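Local coordinates for protein rhamnosidase B (Bacillus sp., PDB 2OKX) that catalyses the hydrolysis of terminal alpha-L-rhamnose units from rhamnosides, as a glycoside hydrolase of family 78, at residues F575-S580 / F631-A636; D579-A584 / C637-A642; A584-Y589 / W864-G869; I596-L601 / A650-P655. One frame throughout, in Å; residues are numbered along the deposited sequence.

Interaction 1: F575-S580 / F631-A636; sequences FWVGDS and FFWILA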
loop_
_atom_site.group_PDB
_atom_site.type_symbol
_atom_site.label_atom_id
_atom_site.label_comp_id
_atom_site.label_asym_id
_atom_site.label_seq_id
_atom_site.Cartn_x
_atom_site.Cartn_y
_atom_site.Cartn_z
ATOM N N PHE A 575 6.026 -0.781 0.709
ATOM C CA PHE A 575 7.153 -0.721 -0.202
ATOM C C PHE A 575 7.460 -2.135 -0.686
ATOM O O PHE A 575 8.176 -2.894 -0.023
ATOM C CB PHE A 575 8.388 -0.113 0.479
ATOM C CG PHE A 575 9.682 -0.347 -0.267
ATOM C CD1 PHE A 575 9.703 -0.443 -1.659
ATOM C CD2 PHE A 575 10.881 -0.477 0.427
ATOM C CE1 PHE A 575 10.901 -0.668 -2.344
ATOM C CE2 PHE A 575 12.084 -0.700 -0.245
ATOM C CZ PHE A 575 12.093 -0.798 -1.634
ATOM N N TRP A 576 6.889 -2.492 -1.831
ATOM C CA TRP A 576 7.135 -3.793 -2.427
ATOM C C TRP A 576 8.324 -3.607 -3.359
ATOM O O TRP A 576 8.323 -2.728 -4.222
ATOM C CB TRP A 576 5.914 -4.278 -3.203
ATOM C CG TRP A 576 4.862 -4.918 -2.341
ATOM C CD1 TRP A 576 3.808 -4.303 -1.721
ATOM C CD2 TRP A 576 4.729 -6.316 -2.064
ATOM N NE1 TRP A 576 3.019 -5.238 -1.086
ATOM C CE2 TRP A 576 3.562 -6.481 -1.284
ATOM C CE3 TRP A 576 5.479 -7.450 -2.408
ATOM C CZ2 TRP A 576 3.125 -7.737 -0.844
ATOM C CZ3 TRP A 576 5.044 -8.701 -1.969
ATOM C CH2 TRP A 576 3.877 -8.831 -1.197
ATOM N N VAL A 577 9.341 -4.438 -3.168
ATOM C CA VAL A 577 10.570 -4.354 -3.942
ATOM C C VAL A 577 10.399 -4.510 -5.447
ATOM O O VAL A 577 10.916 -3.702 -6.219
ATOM C CB VAL A 577 11.582 -5.392 -3.427
ATOM C CG1 VAL A 577 12.897 -5.280 -4.193
ATOM C CG2 VAL A 577 11.807 -5.173 -1.934
ATOM N N GLY A 578 9.676 -5.541 -5.866
ATOM C CA GLY A 578 9.484 -5.756 -7.288
ATOM C C GLY A 578 8.876 -4.561 -7.996
ATOM O O GLY A 578 9.353 -4.142 -9.052
ATOM N N ASP A 579 7.817 -4.005 -7.415
ATOM C CA ASP A 579 7.137 -2.859 -8.006
ATOM C C ASP A 579 8.078 -1.667 -8.183
ATOM O O ASP A 579 8.045 -0.981 -9.208
ATOM C CB ASP A 579 5.963 -2.404 -7.126
ATOM C CG ASP A 579 4.970 -3.516 -6.828
ATOM O OD1 ASP A 579 3.749 -3.240 -6.860
ATOM O OD2 ASP A 579 5.400 -4.651 -6.541
ATOM N N SER A 580 8.914 -1.431 -7.175
ATOM C CA SER A 580 9.827 -0.294 -7.179
ATOM C C SER A 580 10.787 -0.190 -8.361
ATOM O O SER A 580 11.212 0.908 -8.703
ATOM C CB SER A 580 10.630 -0.259 -5.874
ATOM O OG SER A 580 11.652 -1.237 -5.875
ATOM N N PHE A 631 15.606 -10.210 -7.555
ATOM C CA PHE A 631 16.359 -10.040 -8.791
ATOM C C PHE A 631 16.078 -8.649 -9.361
ATOM O O PHE A 631 16.964 -8.021 -9.942
ATOM C CB PHE A 631 15.980 -11.109 -9.827
ATOM C CG PHE A 631 16.214 -12.526 -9.363
ATOM C CD1 PHE A 631 17.174 -12.812 -8.398
ATOM C CD2 PHE A 631 15.478 -13.575 -9.907
ATOM C CE1 PHE A 631 17.397 -14.130 -7.976
ATOM C CE2 PHE A 631 15.694 -14.894 -9.493
ATOM C CZ PHE A 631 16.657 -15.167 -8.524
ATOM N N PHE A 632 14.846 -8.167 -9.198
ATOM C CA PHE A 632 14.495 -6.842 -9.704
ATOM C C PHE A 632 15.174 -5.770 -8.866
ATOM O O PHE A 632 15.448 -4.669 -9.352
ATOM C CB PHE A 632 12.974 -6.636 -9.712
ATOM C CG PHE A 632 12.249 -7.524 -10.685
ATOM C CD1 PHE A 632 12.895 -8.006 -11.824
ATOM C CD2 PHE A 632 10.924 -7.886 -10.467
ATOM C CE1 PHE A 632 12.231 -8.838 -12.724
ATOM C CE2 PHE A 632 10.255 -8.715 -11.360
ATOM C CZ PHE A 632 10.912 -9.194 -12.492
ATOM N N TRP A 633 15.445 -6.097 -7.606
ATOM C CA TRP A 633 16.129 -5.174 -6.707
ATOM C C TRP A 633 17.555 -4.990 -7.226
ATOM O O TRP A 633 18.085 -3.880 -7.244
ATOM C CB TRP A 633 16.179 -5.740 -5.283
ATOM C CG TRP A 633 17.096 -4.973 -4.361
ATOM C CD1 TRP A 633 16.894 -3.721 -3.856
ATOM C CD2 TRP A 633 18.372 -5.404 -3.865
ATOM N NE1 TRP A 633 17.965 -3.343 -3.077
ATOM C CE2 TRP A 633 18.886 -4.357 -3.066
ATOM C CE3 TRP A 633 19.130 -6.573 -4.018
ATOM C CZ2 TRP A 633 20.128 -4.443 -2.420
ATOM C CZ3 TRP A 633 20.367 -6.661 -3.376
ATOM C CH2 TRP A 633 20.851 -5.600 -2.587
ATOM N N ILE A 634 18.181 -6.090 -7.638
ATOM C CA ILE A 634 19.538 -6.013 -8.161
ATOM C C ILE A 634 19.515 -5.163 -9.428
ATOM O O ILE A 634 20.374 -4.308 -9.633
ATOM C CB ILE A 634 20.096 -7.420 -8.473
ATOM C CG1 ILE A 634 20.298 -8.190 -7.161
ATOM C CG2 ILE A 634 21.414 -7.308 -9.236
ATOM C CD1 ILE A 634 20.729 -9.638 -7.342
ATOM N N LEU A 635 18.512 -5.399 -10.268
ATOM C CA LEU A 635 18.356 -4.641 -11.504
ATOM C C LEU A 635 18.227 -3.160 -11.155
ATOM O O LEU A 635 18.915 -2.316 -11.728
ATOM C CB LEU A 635 17.094 -5.089 -12.244
ATOM C CG LEU A 635 17.070 -5.012 -13.775
ATOM C CD1 LEU A 635 15.625 -5.036 -14.237
ATOM C CD2 LEU A 635 17.762 -3.763 -14.277
ATOM N N ALA A 636 17.347 -2.849 -10.207
ATOM C CA ALA A 636 17.133 -1.465 -9.796
ATOM C C ALA A 636 18.420 -0.820 -9.286
ATOM O O ALA A 636 18.665 0.366 -9.528
ATOM C CB ALA A 636 16.045 -1.394 -8.728
#

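Interaction 2: D579-A584 / C637-A642; sequences DSRNEA and CREYAA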
loop_
_atom_site.group_PDB
_atom_site.type_symbol
_atom_site.label_atom_id
_atom_site.label_comp_id
_atom_site.label_asym_id
_atom_site.label_seq_id
_atom_site.Cartn_x
_atom_site.Cartn_y
_atom_site.Cartn_z
ATOM N N ASP A 579 7.817 -4.005 -7.415
ATOM C CA ASP A 579 7.137 -2.859 -8.006
ATOM C C ASP A 579 8.078 -1.667 -8.183
ATOM O O ASP A 579 8.045 -0.981 -9.208
ATOM C CB ASP A 579 5.963 -2.404 -7.126
ATOM C CG ASP A 579 4.970 -3.516 -6.828
ATOM O OD1 ASP A 579 3.749 -3.240 -6.860
ATOM O OD2 ASP A 579 5.400 -4.651 -6.541
ATOM N N SER A 580 8.914 -1.431 -7.175
ATOM C CA SER A 580 9.827 -0.294 -7.179
ATOM C C SER A 580 10.787 -0.190 -8.361
ATOM O O SER A 580 11.212 0.908 -8.703
ATOM C CB SER A 580 10.630 -0.259 -5.874
ATOM O OG SER A 580 11.652 -1.237 -5.875
ATOM N N ARG A 581 11.150 -1.312 -8.973
ATOM C CA ARG A 581 12.061 -1.251 -10.114
ATOM C C ARG A 581 11.421 -0.451 -11.247
ATOM O O ARG A 581 12.034 0.471 -11.789
ATOM C CB ARG A 581 12.422 -2.657 -10.602
ATOM C CG ARG A 581 13.407 -2.677 -11.776
ATOM C CD ARG A 581 12.694 -2.704 -13.125
ATOM N NE ARG A 581 13.630 -2.560 -14.240
ATOM C CZ ARG A 581 13.320 -2.786 -15.516
ATOM N NH1 ARG A 581 14.237 -2.631 -16.465
ATOM N NH2 ARG A 581 12.097 -3.175 -15.848
ATOM N N ASN A 582 10.183 -0.792 -11.593
ATOM C CA ASN A 582 9.483 -0.081 -12.656
ATOM C C ASN A 582 9.139 1.334 -12.212
ATOM O O ASN A 582 9.281 2.287 -12.976
ATOM C CB ASN A 582 8.200 -0.817 -13.048
ATOM C CG ASN A 582 8.470 -2.110 -13.799
ATOM O OD1 ASN A 582 9.618 -2.471 -14.061
ATOM N ND2 ASN A 582 7.402 -2.813 -14.153
ATOM N N GLU A 583 8.688 1.470 -10.969
ATOM C CA GLU A 583 8.321 2.775 -10.447
ATOM C C GLU A 583 9.499 3.746 -10.475
ATOM O O GLU A 583 9.318 4.929 -10.743
ATOM C CB GLU A 583 7.772 2.640 -9.023
ATOM C CG GLU A 583 6.516 1.780 -8.938
ATOM C CD GLU A 583 6.054 1.557 -7.504
ATOM O OE1 GLU A 583 6.865 1.077 -6.688
ATOM O OE2 GLU A 583 4.879 1.854 -7.196
ATOM N N ALA A 584 10.704 3.248 -10.217
ATOM C CA ALA A 584 11.883 4.112 -10.224
ATOM C C ALA A 584 12.139 4.653 -11.627
ATOM O O ALA A 584 12.400 5.840 -11.802
ATOM C CB ALA A 584 13.119 3.340 -9.721
ATOM N N CYS A 637 19.235 -1.593 -8.572
ATOM C CA CYS A 637 20.501 -1.083 -8.055
ATOM C C CYS A 637 21.405 -0.710 -9.223
ATOM O O CYS A 637 22.019 0.355 -9.230
ATOM C CB CYS A 637 21.201 -2.136 -7.185
ATOM S SG CYS A 637 20.477 -2.362 -5.544
ATOM N N ARG A 638 21.489 -1.597 -10.207
ATOM C CA ARG A 638 22.311 -1.331 -11.376
ATOM C C ARG A 638 21.793 -0.091 -12.100
ATOM O O ARG A 638 22.559 0.806 -12.444
ATOM C CB ARG A 638 22.280 -2.511 -12.350
ATOM C CG ARG A 638 22.980 -2.181 -13.661
ATOM C CD ARG A 638 22.863 -3.266 -14.708
ATOM N NE ARG A 638 23.547 -2.856 -15.932
ATOM C CZ ARG A 638 23.743 -3.638 -16.989
ATOM N NH1 ARG A 638 23.303 -4.889 -16.987
ATOM N NH2 ARG A 638 24.386 -3.169 -18.049
ATOM N N GLU A 639 20.483 -0.052 -12.331
ATOM C CA GLU A 639 19.877 1.073 -13.032
ATOM C C GLU A 639 20.060 2.388 -12.287
ATOM O O GLU A 639 20.256 3.429 -12.905
ATOM C CB GLU A 639 18.399 0.779 -13.298
ATOM C CG GLU A 639 18.212 -0.274 -14.379
ATOM C CD GLU A 639 16.779 -0.737 -14.546
ATOM O OE1 GLU A 639 16.474 -1.320 -15.603
ATOM O OE2 GLU A 639 15.962 -0.538 -13.625
ATOM N N TYR A 640 20.015 2.340 -10.960
ATOM C CA TYR A 640 20.200 3.543 -10.160
ATOM C C TYR A 640 21.649 4.010 -10.252
ATOM O O TYR A 640 21.924 5.201 -10.391
ATOM C CB TYR A 640 19.855 3.277 -8.692
ATOM C CG TYR A 640 20.206 4.430 -7.782
ATOM C CD1 TYR A 640 19.367 5.539 -7.664
ATOM C CD2 TYR A 640 21.403 4.430 -7.063
ATOM C CE1 TYR A 640 19.713 6.620 -6.851
ATOM C CE2 TYR A 640 21.759 5.504 -6.250
ATOM C CZ TYR A 640 20.912 6.592 -6.146
ATOM O OH TYR A 640 21.262 7.641 -5.329
ATOM N N ALA A 641 22.575 3.061 -10.155
ATOM C CA ALA A 641 23.997 3.376 -10.230
ATOM C C ALA A 641 24.344 3.981 -11.588
ATOM O O ALA A 641 25.141 4.918 -11.674
ATOM C CB ALA A 641 24.824 2.113 -9.991
ATOM N N ALA A 642 23.743 3.448 -12.647
ATOM C CA ALA A 642 24.000 3.950 -13.995
ATOM C C ALA A 642 23.333 5.305 -14.231
ATOM O O ALA A 642 23.887 6.174 -14.910
ATOM C CB ALA A 642 23.514 2.940 -15.031
HETATM O O HOH W 1 14.928 0.758 -11.768
#

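Interaction 3: A584-Y589 / W864-G869; sequences ALVNYY and WSAAPG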
loop_
_atom_site.group_PDB
_atom_site.type_symbol
_atom_site.label_atom_id
_atom_site.label_comp_id
_atom_site.label_asym_id
_atom_site.label_seq_id
_atom_site.Cartn_x
_atom_site.Cartn_y
_atom_site.Cartn_z
ATOM N N ALA A 584 10.704 3.248 -10.217
ATOM C CA ALA A 584 11.883 4.112 -10.224
ATOM C C ALA A 584 12.139 4.653 -11.627
ATOM O O ALA A 584 12.400 5.840 -11.802
ATOM C CB ALA A 584 13.119 3.340 -9.721
ATOM N N LEU A 585 12.076 3.778 -12.624
ATOM C CA LEU A 585 12.308 4.195 -14.006
ATOM C C LEU A 585 11.288 5.228 -14.476
ATOM O O LEU A 585 11.647 6.207 -15.134
ATOM C CB LEU A 585 12.275 2.987 -14.942
ATOM C CG LEU A 585 13.417 1.979 -14.774
ATOM C CD1 LEU A 585 13.163 0.778 -15.666
ATOM C CD2 LEU A 585 14.744 2.636 -15.121
ATOM N N VAL A 586 10.014 5.008 -14.164
ATOM C CA VAL A 586 8.992 5.970 -14.564
ATOM C C VAL A 586 9.300 7.297 -13.881
ATOM O O VAL A 586 9.242 8.361 -14.497
ATOM C CB VAL A 586 7.590 5.502 -14.158
ATOM C CG1 VAL A 586 6.559 6.553 -14.532
ATOM C CG2 VAL A 586 7.275 4.185 -14.850
ATOM N N ASN A 587 9.644 7.218 -12.603
ATOM C CA ASN A 587 9.993 8.396 -11.820
ATOM C C ASN A 587 11.124 9.199 -12.474
ATOM O O ASN A 587 11.074 10.428 -12.521
ATOM C CB ASN A 587 10.408 7.969 -10.409
ATOM C CG ASN A 587 11.382 8.936 -9.770
ATOM O OD1 ASN A 587 11.047 10.088 -9.495
ATOM N ND2 ASN A 587 12.608 8.471 -9.537
ATOM N N TYR A 588 12.142 8.506 -12.975
ATOM C CA TYR A 588 13.271 9.188 -13.613
ATOM C C TYR A 588 12.799 10.060 -14.770
ATOM O O TYR A 588 13.312 11.162 -14.989
ATOM C CB TYR A 588 14.297 8.167 -14.144
ATOM C CG TYR A 588 15.019 7.361 -13.084
ATOM C CD1 TYR A 588 15.445 6.060 -13.348
ATOM C CD2 TYR A 588 15.277 7.893 -11.821
ATOM C CE1 TYR A 588 16.101 5.304 -12.387
ATOM C CE2 TYR A 588 15.941 7.142 -10.844
ATOM C CZ TYR A 588 16.344 5.846 -11.136
ATOM O OH TYR A 588 16.957 5.076 -10.173
ATOM N N TYR A 589 11.824 9.567 -15.525
ATOM C CA TYR A 589 11.340 10.331 -16.664
ATOM C C TYR A 589 10.277 11.381 -16.367
ATOM O O TYR A 589 10.242 12.418 -17.026
ATOM C CB TYR A 589 10.842 9.385 -17.763
ATOM C CG TYR A 589 11.954 8.886 -18.668
ATOM C CD1 TYR A 589 12.931 8.018 -18.188
ATOM C CD2 TYR A 589 12.046 9.314 -19.994
ATOM C CE1 TYR A 589 13.982 7.587 -19.006
ATOM C CE2 TYR A 589 13.091 8.888 -20.822
ATOM C CZ TYR A 589 14.052 8.027 -20.320
ATOM O OH TYR A 589 15.084 7.601 -21.127
ATOM N N TRP A 864 3.342 0.224 -10.503
ATOM C CA TRP A 864 4.130 -0.766 -11.225
ATOM C C TRP A 864 3.523 -0.937 -12.623
ATOM O O TRP A 864 4.111 -1.573 -13.503
ATOM C CB TRP A 864 4.194 -2.095 -10.440
ATOM C CG TRP A 864 3.006 -3.027 -10.522
ATOM C CD1 TRP A 864 1.756 -2.754 -11.010
ATOM C CD2 TRP A 864 2.975 -4.396 -10.093
ATOM N NE1 TRP A 864 0.952 -3.871 -10.914
ATOM C CE2 TRP A 864 1.677 -4.892 -10.354
ATOM C CE3 TRP A 864 3.923 -5.252 -9.511
ATOM C CZ2 TRP A 864 1.300 -6.208 -10.054
ATOM C CZ3 TRP A 864 3.550 -6.563 -9.214
ATOM C CH2 TRP A 864 2.247 -7.027 -9.488
ATOM N N SER A 865 2.363 -0.310 -12.822
ATOM C CA SER A 865 1.626 -0.350 -14.086
ATOM C C SER A 865 1.762 0.946 -14.898
ATOM O O SER A 865 1.098 1.098 -15.924
ATOM C CB SER A 865 0.132 -0.571 -13.819
ATOM O OG SER A 865 -0.127 -1.824 -13.209
ATOM N N ALA A 866 2.611 1.872 -14.454
ATOM C CA ALA A 866 2.758 3.159 -15.146
ATOM C C ALA A 866 3.730 3.193 -16.330
ATOM O O ALA A 866 4.279 4.249 -16.659
ATOM C CB ALA A 866 3.142 4.246 -14.132
ATOM N N ALA A 867 3.916 2.051 -16.982
ATOM C CA ALA A 867 4.823 1.938 -18.126
ATOM C C ALA A 867 4.860 3.105 -19.125
ATOM O O ALA A 867 5.941 3.567 -19.495
ATOM C CB ALA A 867 4.542 0.635 -18.878
ATOM N N PRO A 868 3.690 3.593 -19.582
ATOM C CA PRO A 868 3.704 4.703 -20.544
ATOM C C PRO A 868 4.536 5.907 -20.101
ATOM O O PRO A 868 5.117 6.605 -20.935
ATOM C CB PRO A 868 2.222 5.045 -20.704
ATOM C CG PRO A 868 1.552 3.708 -20.474
ATOM C CD PRO A 868 2.305 3.181 -19.280
ATOM N N GLY A 869 4.587 6.144 -18.792
ATOM C CA GLY A 869 5.352 7.267 -18.270
ATOM C C GLY A 869 6.836 7.153 -18.573
ATOM O O GLY A 869 7.566 8.147 -18.552
#

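Interaction 4: I596-L601 / A650-P655; sequences IVERCL and AARIWP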
loop_
_atom_site.group_PDB
_atom_site.type_symbol
_atom_site.label_atom_id
_atom_site.label_comp_id
_atom_site.label_asym_id
_atom_site.label_seq_id
_atom_site.Cartn_x
_atom_site.Cartn_y
_atom_site.Cartn_z
ATOM N N ILE A 596 14.774 9.133 -3.002
ATOM C CA ILE A 596 13.795 8.133 -2.611
ATOM C C ILE A 596 14.210 6.761 -3.147
ATOM O O ILE A 596 14.017 5.743 -2.493
ATOM C CB ILE A 596 12.379 8.499 -3.131
ATOM C CG1 ILE A 596 11.374 7.422 -2.718
ATOM C CG2 ILE A 596 12.404 8.671 -4.646
ATOM C CD1 ILE A 596 9.930 7.730 -3.118
ATOM N N VAL A 597 14.796 6.733 -4.338
ATOM C CA VAL A 597 15.221 5.471 -4.920
ATOM C C VAL A 597 16.335 4.839 -4.083
ATOM O O VAL A 597 16.248 3.666 -3.720
ATOM C CB VAL A 597 15.718 5.652 -6.371
ATOM C CG1 VAL A 597 16.155 4.316 -6.934
ATOM C CG2 VAL A 597 14.607 6.262 -7.234
ATOM N N GLU A 598 17.373 5.606 -3.765
ATOM C CA GLU A 598 18.461 5.047 -2.970
ATOM C C GLU A 598 17.967 4.610 -1.594
ATOM O O GLU A 598 18.371 3.560 -1.090
ATOM C CB GLU A 598 19.612 6.044 -2.806
ATOM C CG GLU A 598 20.771 5.427 -2.027
ATOM C CD GLU A 598 22.013 6.287 -1.981
ATOM O OE1 GLU A 598 22.911 5.959 -1.179
ATOM O OE2 GLU A 598 22.101 7.277 -2.739
ATOM N N ARG A 599 17.094 5.408 -0.988
ATOM C CA ARG A 599 16.550 5.062 0.323
ATOM C C ARG A 599 15.904 3.684 0.265
ATOM O O ARG A 599 16.118 2.855 1.141
ATOM C CB ARG A 599 15.510 6.097 0.777
ATOM C CG ARG A 599 14.663 5.631 1.963
ATOM C CD ARG A 599 13.712 6.706 2.473
ATOM N NE ARG A 599 12.628 6.115 3.256
ATOM C CZ ARG A 599 12.783 5.518 4.435
ATOM N NH1 ARG A 599 13.988 5.436 4.989
ATOM N NH2 ARG A 599 11.734 4.971 5.041
ATOM N N CYS A 600 15.118 3.440 -0.777
ATOM C CA CYS A 600 14.449 2.155 -0.925
ATOM C C CYS A 600 15.430 1.014 -1.154
ATOM O O CYS A 600 15.299 -0.051 -0.549
ATOM C CB CYS A 600 13.439 2.214 -2.074
ATOM S SG CYS A 600 12.011 3.271 -1.702
ATOM N N LEU A 601 16.408 1.235 -2.028
ATOM C CA LEU A 601 17.399 0.207 -2.318
ATOM C C LEU A 601 18.193 -0.155 -1.060
ATOM O O LEU A 601 18.534 -1.318 -0.849
ATOM C CB LEU A 601 18.352 0.685 -3.417
ATOM C CG LEU A 601 17.720 1.021 -4.773
ATOM C CD1 LEU A 601 18.797 1.503 -5.730
ATOM C CD2 LEU A 601 17.011 -0.196 -5.340
ATOM N N ALA A 650 27.446 2.192 -5.541
ATOM C CA ALA A 650 27.699 0.865 -6.088
ATOM C C ALA A 650 28.618 0.079 -5.159
ATOM O O ALA A 650 28.408 -1.110 -4.917
ATOM C CB ALA A 650 28.329 0.979 -7.472
ATOM N N ALA A 651 29.637 0.758 -4.641
ATOM C CA ALA A 651 30.596 0.138 -3.734
ATOM C C ALA A 651 29.918 -0.252 -2.423
ATOM O O ALA A 651 30.165 -1.333 -1.886
ATOM C CB ALA A 651 31.752 1.101 -3.462
ATOM N N ARG A 652 29.061 0.629 -1.916
ATOM C CA ARG A 652 28.353 0.368 -0.668
ATOM C C ARG A 652 27.365 -0.783 -0.785
ATOM O O ARG A 652 27.207 -1.567 0.150
ATOM C CB ARG A 652 27.581 1.610 -0.203
ATOM C CG ARG A 652 28.437 2.791 0.224
ATOM C CD ARG A 652 27.596 3.791 1.006
ATOM N NE ARG A 652 26.515 4.365 0.205
ATOM C CZ ARG A 652 26.656 5.412 -0.602
ATOM N NH1 ARG A 652 25.620 5.864 -1.295
ATOM N NH2 ARG A 652 27.833 6.018 -0.706
ATOM N N ILE A 653 26.706 -0.888 -1.935
ATOM C CA ILE A 653 25.698 -1.923 -2.139
ATOM C C ILE A 653 26.202 -3.256 -2.697
ATOM O O ILE A 653 25.532 -4.278 -2.547
ATOM C CB ILE A 653 24.553 -1.394 -3.059
ATOM C CG1 ILE A 653 23.237 -2.084 -2.706
ATOM C CG2 ILE A 653 24.888 -1.641 -4.528
ATOM C CD1 ILE A 653 22.686 -1.670 -1.362
ATOM N N TRP A 654 27.372 -3.259 -3.333
ATOM C CA TRP A 654 27.902 -4.496 -3.915
ATOM C C TRP A 654 27.876 -5.705 -2.980
ATOM O O TRP A 654 27.411 -6.779 -3.362
ATOM C CB TRP A 654 29.332 -4.289 -4.432
ATOM C CG TRP A 654 30.015 -5.584 -4.795
ATOM C CD1 TRP A 654 31.184 -6.066 -4.276
ATOM C CD2 TRP A 654 29.549 -6.579 -5.722
ATOM N NE1 TRP A 654 31.474 -7.297 -4.819
ATOM C CE2 TRP A 654 30.489 -7.636 -5.707
ATOM C CE3 TRP A 654 28.431 -6.680 -6.560
ATOM C CZ2 TRP A 654 30.343 -8.783 -6.499
ATOM C CZ3 TRP A 654 28.286 -7.822 -7.348
ATOM C CH2 TRP A 654 29.239 -8.857 -7.310
ATOM N N PRO A 655 28.386 -5.555 -1.746
ATOM C CA PRO A 655 28.390 -6.680 -0.803
ATOM C C PRO A 655 27.014 -7.320 -0.607
ATOM O O PRO A 655 26.887 -8.547 -0.613
ATOM C CB PRO A 655 28.931 -6.048 0.478
ATOM C CG PRO A 655 29.895 -5.033 -0.052
ATOM C CD PRO A 655 29.107 -4.401 -1.182
#

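Interaction 1: F575-S580 / F631-A636
Val-577 and Trp-633 carry the tighter half of this contact, and their side chains cross obliquely where the first turn of helix 577-590 meets the middle of helix 627-644. The Val-577 methyl CG1 does the touching: turned anti to the backbone N (chi1 -178°), it comes to 3.5 Å from Trp-633 CB, so the valine presses on the root of the tryptophan side chain. The indole NE1 is spent on the backbone carbonyl of Leu-601, while Tyr-614 meets the ring edge-to-face.

The other half sets a ring against bare backbone. Phe-632 directs its CD2 at Gly-578, whose CA sits at the ring edge, near its plane, 4.1 Å from CD2. With CG beside the backbone N, a chi1 of -67° turns the ring so that its CD2 edge meets this CA; the same ring also meets those of Phe-701 and Phe-806. The CA atoms of Gly-578 and Phe-632 stand 5.7 Å apart.

Within segment 575-580, Ser-580 OG donates to Val-577 O at 2.6 Å, which satisfies a buried hydroxyl inside its own helix. No hydrogen bond crosses between the two segments. The chemistry between them is thus wholly apolar, and the interface holds by the fit of carbon surfaces, with Ser-580 OG answered within its helix and Trp-633 NE1 by Leu-601 O.

Interaction 2: D579-A584 / C637-A642
Arg-581 is the residue of 579-584 that reaches across to helix 627-644, where it takes hold of Glu-639. Its chain leaves the backbone with CG anti to N, then bends at chi2 (-92°), which swings the guanidinium over to the carboxylate. The grip is side-on, one nitrogen to each oxygen. NE gives its hydrogen to Glu-639 OE2 at 3.1 Å and makes a weak second hydrogen bond to OE1. NH1 binds Glu-639 OE1 at 2.7 Å, a nearly straight bond (159°) lying in the guanidinium plane and using the syn lone pair. The two flat groups are almost coplanar, 18° apart, although the side chains as a whole cross at about a right angle.

The backbone of Arg-581 joins in as well: a water donates to Arg-581 O (2.9 Å) and to Glu-639 OE2 (2.5 Å), adding a solvent bridge beside the salt bridge.

One residue on, Asn-582 turns its amide so that OD1 accepts from Arg-581 NH2 at 3.1 Å, from a position tilted out of the guanidinium plane. Beyond the two segments, Glu-809 makes a second salt bridge to NH1.

Every guanidinium nitrogen therefore has a hydrogen-bond partner, and the group's rotation is fixed. Two carboxylates about one buried arginine are likely to stabilise its positive charge, and the ion pair adds a charged tie to helices that also pack through carbon.

Interaction 3: A584-Y589 / W864-G869
Val-586 packs against both Ala-866 and Gly-869, and most of the contact is apolar. Its CG1 lies 4.1 Å from Ala-866 CB and 4.0 Å from Gly-869 CA. A CB on the glycine would clash with that methyl, so the close backbone approach, 5.4 Å between the CA atoms of Val-586 and Gly-869, relies on the bare glycine. An alanine in place of the valine would take away both methyls and is likely to open a gap against Ala-866 and Gly-869.

Carbon also meets carbonyl oxygen. Val-586 CG2, set beside its own backbone N, comes 3.5 Å from Ala-866 O, which accepts a hydrogen bond from Gly-869 N in the turn that starts helix 868-876. Tyr-589 CB stands 3.6 Å from Gly-869 O, while the Tyr-589 hydroxyl bonds Val-879 O farther on.

Thr-557 of helix 544-559 touches both Val-586 and Ala-866. Packing of a helix on the loop and first turn leading into helix 868-876, 275 residues away, is consistent with the (alpha/alpha)6 barrel of the GH78 catalytic domain.

Interaction 4: I596-L601 / A650-P655
Glu-598 OE1 accepts a 2.7 Å hydrogen bond from Arg-652 NH1, the polar link between helices 595-603 and 647-665. It is an ion pair made through one nitrogen and one oxygen. NH1 approaches OE1 on the syn side but out of the carboxylate plane, and the N-H...O angle of 137° is well short of straight. The two planes are close to parallel, 11° apart. Glu-598 stretches out beyond CG, whereas Arg-652 folds back at chi3 (-63°) to bring its guanidinium edge to the acid.

The other carboxylate oxygen, OE2, receives a weak hydrogen bond from Tyr-640 OH, so the acid has partners on two helices. Were the acid shortened to alanine, Arg-652 would probably lose its charged mate and its guanidinium be set free to turn, with the tyrosine hydroxyl losing an acceptor too.

Deeper in, Ile-653 extends CD1 to 4.2 Å from Leu-601 O. That carbonyl is already taken by Trp-633 NE1, and Trp-633 also touches Ile-653.

The chemistry divides by depth: at Arg-652, which is exposed, solvent is likely to weaken the single-bonded ion pair, while beneath it the buried Ile-653 CD1 lies loosely against the Leu-601 carbonyl.

Overall arrangement
The four contacts form one continuous patch of the alpha-helical six-hairpin glycosidase domain. Interactions 1 and 2 have centres about 7 Å apart and run along the same helix pair, 577-590 and 627-644; interaction 3 continues on helix 577-590, about 10 Å from the centre of interaction 2, and binds the far later segment 864-869. Interaction 4, about 19 Å from interaction 3 by centres, joins helices 595-603 and 647-665 and is nested in sequence inside the loop that interaction 3 closes. Interactions 1 and 2 alternate in sequence with interaction 4, so successive helices interlock. Apolar seams and ion pairs together thus unite these helices with a segment nearly 280 residues later in the chain.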